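Local coordinates for protein cortical-lytic enzyme (Bacillus cereus, PDB 4S3J) that degrades cortex peptidoglycan during spore germination as an N-acetylglucosaminidase of glycosyl hydrolase family 18, recognising the muramic acid delta-lactam of spore peptidoglycan, at residues I168-I173 against D214-F219; T250-T255 against V280-D285. One frame throughout, in Å; residues are numbered along the deposited sequence.

Interaction 1: residues I168-I173 against D214-F219; sequences IPMLVI and DIHFDF
I173 lies beside F217 and I215 where two neighbouring parallel strands of the family 18 TIM barrel, the first part of strand 168-177 and strand 214-218, run together. Its CG1 is anti to the carbonyl carbon (chi1 -60°), and this carries CD1 over to the second strand, where it meets CE1 of F217 at 3.8 Å and CG2 of I215. CG2, the other branch, reaches toward CE1 of F219. This apolar side of the sheet, with L171 added, faces the barrel's outer helices: I203 of helix 193-210 touches I173, L171 and I215, while F217 packs on helix 227-240.

D214, M170 and H216 occupy the opposite face, inside the barrel. M170 and D214 extend side by side, CG of M170 being 3.5 Å from OD2 of D214. The methionine chain then bends at chi3 (59°), which brings CE to within 3.5 Å of both CG and ND1 of H216. The buried polar ends are satisfied beyond the two strands: S248 OG bonds both D214 OD2 and H216 ND1, and T246 bonds D214 OD1.

Between the faces, four backbone hydrogen bonds alternate across the pair. The I173 N to H216 O bond is nearly straight at 173°. D218 N reaches I173 O at 2.9 Å with a more bent N-H.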
loop_
_atom_site.group_PDB
_atom_site.type_symbol
_atom_site.label_atom_id
_atom_site.label_comp_id
_atom_site.label_asym_id
_atom_site.label_seq_id
_atom_site.Cartn_x
_atom_site.Cartn_y
_atom_site.Cartn_z
ATOM N N ILE A 168 -3.847 16.056 -2.961
ATOM C CA ILE A 168 -4.907 16.452 -2.024
ATOM C C ILE A 168 -4.550 15.988 -0.628
ATOM O O ILE A 168 -4.467 14.789 -0.411
ATOM C CB ILE A 168 -6.276 15.820 -2.363
ATOM C CG1 ILE A 168 -6.696 16.091 -3.807
ATOM C CG2 ILE A 168 -7.333 16.237 -1.321
ATOM C CD1 ILE A 168 -6.914 17.500 -4.124
ATOM N N PRO A 169 -4.368 16.914 0.342
ATOM C CA PRO A 169 -4.197 16.391 1.705
ATOM C C PRO A 169 -5.534 15.959 2.297
ATOM O O PRO A 169 -6.510 16.679 2.148
ATOM C CB PRO A 169 -3.580 17.568 2.461
ATOM C CG PRO A 169 -4.061 18.774 1.739
ATOM C CD PRO A 169 -4.220 18.381 0.289
ATOM N N MET A 170 -5.588 14.770 2.888
ATOM C CA MET A 170 -6.802 14.290 3.571
ATOM C C MET A 170 -6.851 14.773 5.008
ATOM O O MET A 170 -5.814 14.895 5.680
ATOM C CB MET A 170 -6.855 12.759 3.523
ATOM C CG MET A 170 -7.064 12.180 2.126
ATOM S SD MET A 170 -6.513 10.462 1.921
ATOM C CE MET A 170 -7.481 9.609 3.148
ATOM N N LEU A 171 -8.055 15.094 5.464
ATOM C CA LEU A 171 -8.305 15.352 6.874
ATOM C C LEU A 171 -8.649 14.015 7.503
ATOM O O LEU A 171 -9.785 13.536 7.391
ATOM C CB LEU A 171 -9.435 16.376 7.046
ATOM C CG LEU A 171 -9.935 16.620 8.476
ATOM C CD1 LEU A 171 -8.809 16.875 9.450
ATOM C CD2 LEU A 171 -10.896 17.793 8.519
ATOM N N VAL A 172 -7.655 13.388 8.129
ATOM C CA VAL A 172 -7.843 12.078 8.704
ATOM C C VAL A 172 -8.289 12.187 10.153
ATOM O O VAL A 172 -7.560 12.682 10.995
ATOM C CB VAL A 172 -6.537 11.239 8.647
ATOM C CG1 VAL A 172 -6.753 9.865 9.242
ATOM C CG2 VAL A 172 -6.008 11.124 7.210
ATOM N N ILE A 173 -9.499 11.713 10.428
ATOM C CA ILE A 173 -10.095 11.816 11.752
ATOM C C ILE A 173 -10.277 10.435 12.369
ATOM O O ILE A 173 -10.923 9.566 11.777
ATOM C CB ILE A 173 -11.456 12.546 11.680
ATOM C CG1 ILE A 173 -11.258 13.957 11.129
ATOM C CG2 ILE A 173 -12.107 12.647 13.053
ATOM C CD1 ILE A 173 -12.499 14.555 10.526
ATOM N N ASP A 214 -10.518 16.205 0.982
ATOM C CA ASP A 214 -11.160 14.937 1.324
ATOM C C ASP A 214 -11.170 14.768 2.834
ATOM O O ASP A 214 -10.131 14.890 3.478
ATOM C CB ASP A 214 -10.439 13.741 0.691
ATOM C CG ASP A 214 -11.101 12.404 1.050
ATOM O OD1 ASP A 214 -12.170 12.083 0.483
ATOM O OD2 ASP A 214 -10.564 11.664 1.901
ATOM N N ILE A 215 -12.349 14.496 3.381
ATOM C CA ILE A 215 -12.530 14.219 4.796
ATOM C C ILE A 215 -12.619 12.720 4.989
ATOM O O ILE A 215 -13.483 12.058 4.399
ATOM C CB ILE A 215 -13.809 14.895 5.356
ATOM C CG1 ILE A 215 -13.695 16.426 5.340
ATOM C CG2 ILE A 215 -14.010 14.525 6.829
ATOM C CD1 ILE A 215 -13.671 17.080 4.028
ATOM N N HIS A 216 -11.692 12.185 5.774
ATOM C CA HIS A 216 -11.548 10.749 5.934
ATOM C C HIS A 216 -11.756 10.285 7.376
ATOM O O HIS A 216 -10.994 10.666 8.256
ATOM C CB HIS A 216 -10.156 10.296 5.498
ATOM C CG HIS A 216 -9.985 8.811 5.531
ATOM N ND1 HIS A 216 -10.264 8.016 4.454
ATOM C CD2 HIS A 216 -9.613 7.974 6.534
ATOM C CE1 HIS A 216 -10.056 6.746 4.769
ATOM N NE2 HIS A 216 -9.669 6.702 6.031
ATOM N N PHE A 217 -12.755 9.432 7.600
ATOM C CA PHE A 217 -12.986 8.859 8.917
ATOM C C PHE A 217 -12.389 7.473 9.052
ATOM O O PHE A 217 -12.696 6.539 8.273
ATOM C CB PHE A 217 -14.479 8.820 9.225
ATOM C CG PHE A 217 -15.085 10.169 9.321
ATOM C CD1 PHE A 217 -14.937 10.917 10.475
ATOM C CD2 PHE A 217 -15.803 10.704 8.267
ATOM C CE1 PHE A 217 -15.473 12.170 10.575
ATOM C CE2 PHE A 217 -16.356 11.969 8.363
ATOM C CZ PHE A 217 -16.189 12.702 9.523
ATOM N N ASP A 218 -11.452 7.378 9.983
ATOM C CA ASP A 218 -10.922 6.101 10.408
ATOM C C ASP A 218 -11.451 5.836 11.810
ATOM O O ASP A 218 -10.757 6.071 12.799
ATOM C CB ASP A 218 -9.402 6.088 10.378
ATOM C CG ASP A 218 -8.832 4.745 10.796
ATOM O OD1 ASP A 218 -9.599 3.753 10.804
ATOM O OD2 ASP A 218 -7.621 4.676 11.088
ATOM N N PHE A 219 -12.705 5.403 11.877
ATOM C CA PHE A 219 -13.340 5.001 13.132
ATOM C C PHE A 219 -13.268 3.476 13.231
ATOM O O PHE A 219 -13.804 2.759 12.360
ATOM C CB PHE A 219 -14.809 5.462 13.197
ATOM C CG PHE A 219 -15.002 6.952 13.433
ATOM C CD1 PHE A 219 -13.943 7.792 13.734
ATOM C CD2 PHE A 219 -16.279 7.499 13.379
ATOM C CE1 PHE A 219 -14.150 9.142 13.969
ATOM C CE2 PHE A 219 -16.484 8.847 13.613
ATOM C CZ PHE A 219 -15.415 9.665 13.913
#

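Interaction 2: residues T250-T255 against V280-D285; sequences TLVPKT and VIMTYD
T250 turns its methyl toward M282: OG1 sits beside the backbone N (chi1 -67°), which leaves CG2 anti to that N and directed at the methionine, 3.7 Å from SD and about as far from CE, the two side chains crossing at nearly a right angle. Its hydroxyl serves a different partner, OG1 being hydrogen-bonded to NE2 of H216. The T250 CA also makes a CA-H...O contact with the carbonyl oxygen of V280.

L251 uses both its N and its O in the pairing. L251 N donates to V280 O at 2.9 Å, and L251 O accepts from M282 N at 3.0 Å. The side chain of L251 lies on the other face of the sheet from T250, together with I281; they meet loosely through CB and CG1, and Y269 of helix 269-275 touches both.

These parallel strands, 246-251 and 278-281, are staves of the TIM barrel, and beyond L251 and I281 both chains leave the sheet at the C-terminal ends of the strands, where the active site of this fold lies. M282 and T250 both touch E220, the probable proton donor. M282 is also the centre of an inverse gamma turn, closed by T283 N bonding back to I281 O.

V252 continues the cover over the methionine, which is bent at chi3 (-62°): CG1 of the valine packs 3.8 Å from M282 CE. Its own backbone N is bonded to ND1 of H267.

P253 then swings back toward the second segment. Its CA and CB approach CG2 of I281. CG and CD of the ring lie against the M282 carbonyl oxygen, CG 3.3 Å from M282 O, and CD also packs near M282 CB.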
loop_
_atom_site.group_PDB
_atom_site.type_symbol
_atom_site.label_atom_id
_atom_site.label_comp_id
_atom_site.label_asym_id
_atom_site.label_seq_id
_atom_site.Cartn_x
_atom_site.Cartn_y
_atom_site.Cartn_z
ATOM N N THR A 250 -12.277 4.386 6.326
ATOM C CA THR A 250 -11.528 3.153 6.482
ATOM C C THR A 250 -12.456 1.984 6.806
ATOM O O THR A 250 -13.332 2.088 7.665
ATOM C CB THR A 250 -10.467 3.288 7.608
ATOM O OG1 THR A 250 -9.468 4.232 7.204
ATOM C CG2 THR A 250 -9.808 1.943 7.914
ATOM N N LEU A 251 -12.243 0.870 6.127
ATOM C CA LEU A 251 -12.987 -0.367 6.370
ATOM C C LEU A 251 -12.050 -1.519 6.734
ATOM O O LEU A 251 -11.021 -1.743 6.080
ATOM C CB LEU A 251 -13.807 -0.762 5.136
ATOM C CG LEU A 251 -15.001 0.107 4.735
ATOM C CD1 LEU A 251 -15.544 -0.384 3.378
ATOM C CD2 LEU A 251 -16.078 0.106 5.801
ATOM N N VAL A 252 -12.427 -2.293 7.741
ATOM C CA VAL A 252 -11.755 -3.557 8.004
ATOM C C VAL A 252 -12.048 -4.503 6.835
ATOM O O VAL A 252 -13.103 -4.401 6.187
ATOM C CB VAL A 252 -12.195 -4.206 9.336
ATOM C CG1 VAL A 252 -11.730 -3.373 10.528
ATOM C CG2 VAL A 252 -13.708 -4.421 9.358
ATOM N N PRO A 253 -11.110 -5.421 6.548
ATOM C CA PRO A 253 -11.290 -6.398 5.472
ATOM C C PRO A 253 -12.325 -7.456 5.847
ATOM O O PRO A 253 -12.295 -7.976 6.967
ATOM C CB PRO A 253 -9.899 -7.013 5.324
ATOM C CG PRO A 253 -9.296 -6.883 6.666
ATOM C CD PRO A 253 -9.798 -5.569 7.207
ATOM N N LYS A 254 -13.233 -7.731 4.922
ATOM C CA LYS A 254 -14.269 -8.757 5.069
ATOM C C LYS A 254 -14.362 -9.613 3.815
ATOM O O LYS A 254 -14.106 -9.123 2.731
ATOM C CB LYS A 254 -15.641 -8.122 5.317
ATOM C CG LYS A 254 -15.802 -7.508 6.688
ATOM C CD LYS A 254 -17.279 -7.204 6.992
ATOM C CE LYS A 254 -17.434 -5.950 7.858
ATOM N NZ LYS A 254 -18.881 -5.653 8.202
ATOM N N THR A 255 -14.759 -10.873 3.967
ATOM C CA THR A 255 -15.058 -11.734 2.816
ATOM C C THR A 255 -16.513 -12.189 2.791
ATOM O O THR A 255 -16.917 -12.932 1.899
ATOM C CB THR A 255 -14.165 -12.982 2.801
ATOM O OG1 THR A 255 -14.370 -13.722 4.010
ATOM C CG2 THR A 255 -12.687 -12.593 2.672
ATOM N N VAL A 280 -11.057 3.013 1.943
ATOM C CA VAL A 280 -9.742 2.384 2.077
ATOM C C VAL A 280 -9.923 1.100 2.883
ATOM O O VAL A 280 -10.264 1.149 4.064
ATOM C CB VAL A 280 -8.714 3.315 2.758
ATOM C CG1 VAL A 280 -7.419 2.576 3.020
ATOM C CG2 VAL A 280 -8.439 4.532 1.895
ATOM N N ILE A 281 -9.730 -0.046 2.228
ATOM C CA ILE A 281 -9.906 -1.335 2.887
ATOM C C ILE A 281 -8.553 -1.826 3.356
ATOM O O ILE A 281 -7.607 -1.879 2.575
ATOM C CB ILE A 281 -10.566 -2.387 1.971
ATOM C CG1 ILE A 281 -11.842 -1.814 1.334
ATOM C CG2 ILE A 281 -10.851 -3.673 2.758
ATOM C CD1 ILE A 281 -12.628 -2.792 0.488
ATOM N N MET A 282 -8.463 -2.167 4.631
ATOM C CA MET A 282 -7.192 -2.557 5.232
ATOM C C MET A 282 -6.836 -4.007 4.899
ATOM O O MET A 282 -6.804 -4.886 5.771
ATOM C CB MET A 282 -7.241 -2.340 6.740
ATOM C CG MET A 282 -7.329 -0.872 7.093
ATOM S SD MET A 282 -7.240 -0.538 8.856
ATOM C CE MET A 282 -8.706 -1.413 9.405
ATOM N N THR A 283 -6.532 -4.229 3.623
ATOM C CA THR A 283 -6.163 -5.546 3.110
ATOM C C THR A 283 -4.692 -5.888 3.415
ATOM O O THR A 283 -3.861 -6.062 2.517
ATOM C CB THR A 283 -6.455 -5.620 1.590
ATOM O OG1 THR A 283 -6.199 -4.339 0.987
ATOM C CG2 THR A 283 -7.910 -5.981 1.336
ATOM N N TYR A 284 -4.379 -5.954 4.706
ATOM C CA TYR A 284 -3.057 -6.344 5.164
ATOM C C TYR A 284 -3.168 -6.855 6.600
ATOM O O TYR A 284 -4.256 -6.847 7.166
ATOM C CB TYR A 284 -2.079 -5.181 5.018
ATOM C CG TYR A 284 -2.565 -3.848 5.513
ATOM C CD1 TYR A 284 -2.644 -3.603 6.870
ATOM C CD2 TYR A 284 -2.946 -2.839 4.640
ATOM C CE1 TYR A 284 -3.080 -2.393 7.359
ATOM C CE2 TYR A 284 -3.383 -1.607 5.129
ATOM C CZ TYR A 284 -3.445 -1.401 6.489
ATOM O OH TYR A 284 -3.871 -0.204 7.005
ATOM N N ASP A 285 -2.050 -7.332 7.157
ATOM C CA ASP A 285 -1.938 -7.889 8.525
ATOM C C ASP A 285 -2.632 -9.247 8.731
ATOM O O ASP A 285 -3.214 -9.500 9.789
ATOM C CB ASP A 285 -2.457 -6.899 9.570
ATOM C CG ASP A 285 -1.547 -5.712 9.735
ATOM O OD1 ASP A 285 -0.363 -5.805 9.331
ATOM O OD2 ASP A 285 -2.011 -4.687 10.278
#

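Interactions 1 and 2 follow one another along the chain and lie within the same family 18 barrel, their centres about 16 Å apart. Strands 214-218 and 246-251 are neighbours in its wall, so the order across it runs 168-177, 214-218, 246-251, 278-281. The two contacts meet chiefly at T250: its N is 2.9 Å from F217 O, a probable hydrogen bond, while its CB packs against OD1 of D218. H216 also packs on V280, CE1 against CG2. The side chains of D218 from interaction 1 and M282 from interaction 2 both lie close to that of E220, the probable proton donor, placing both strand pairs beside the catalytic centre.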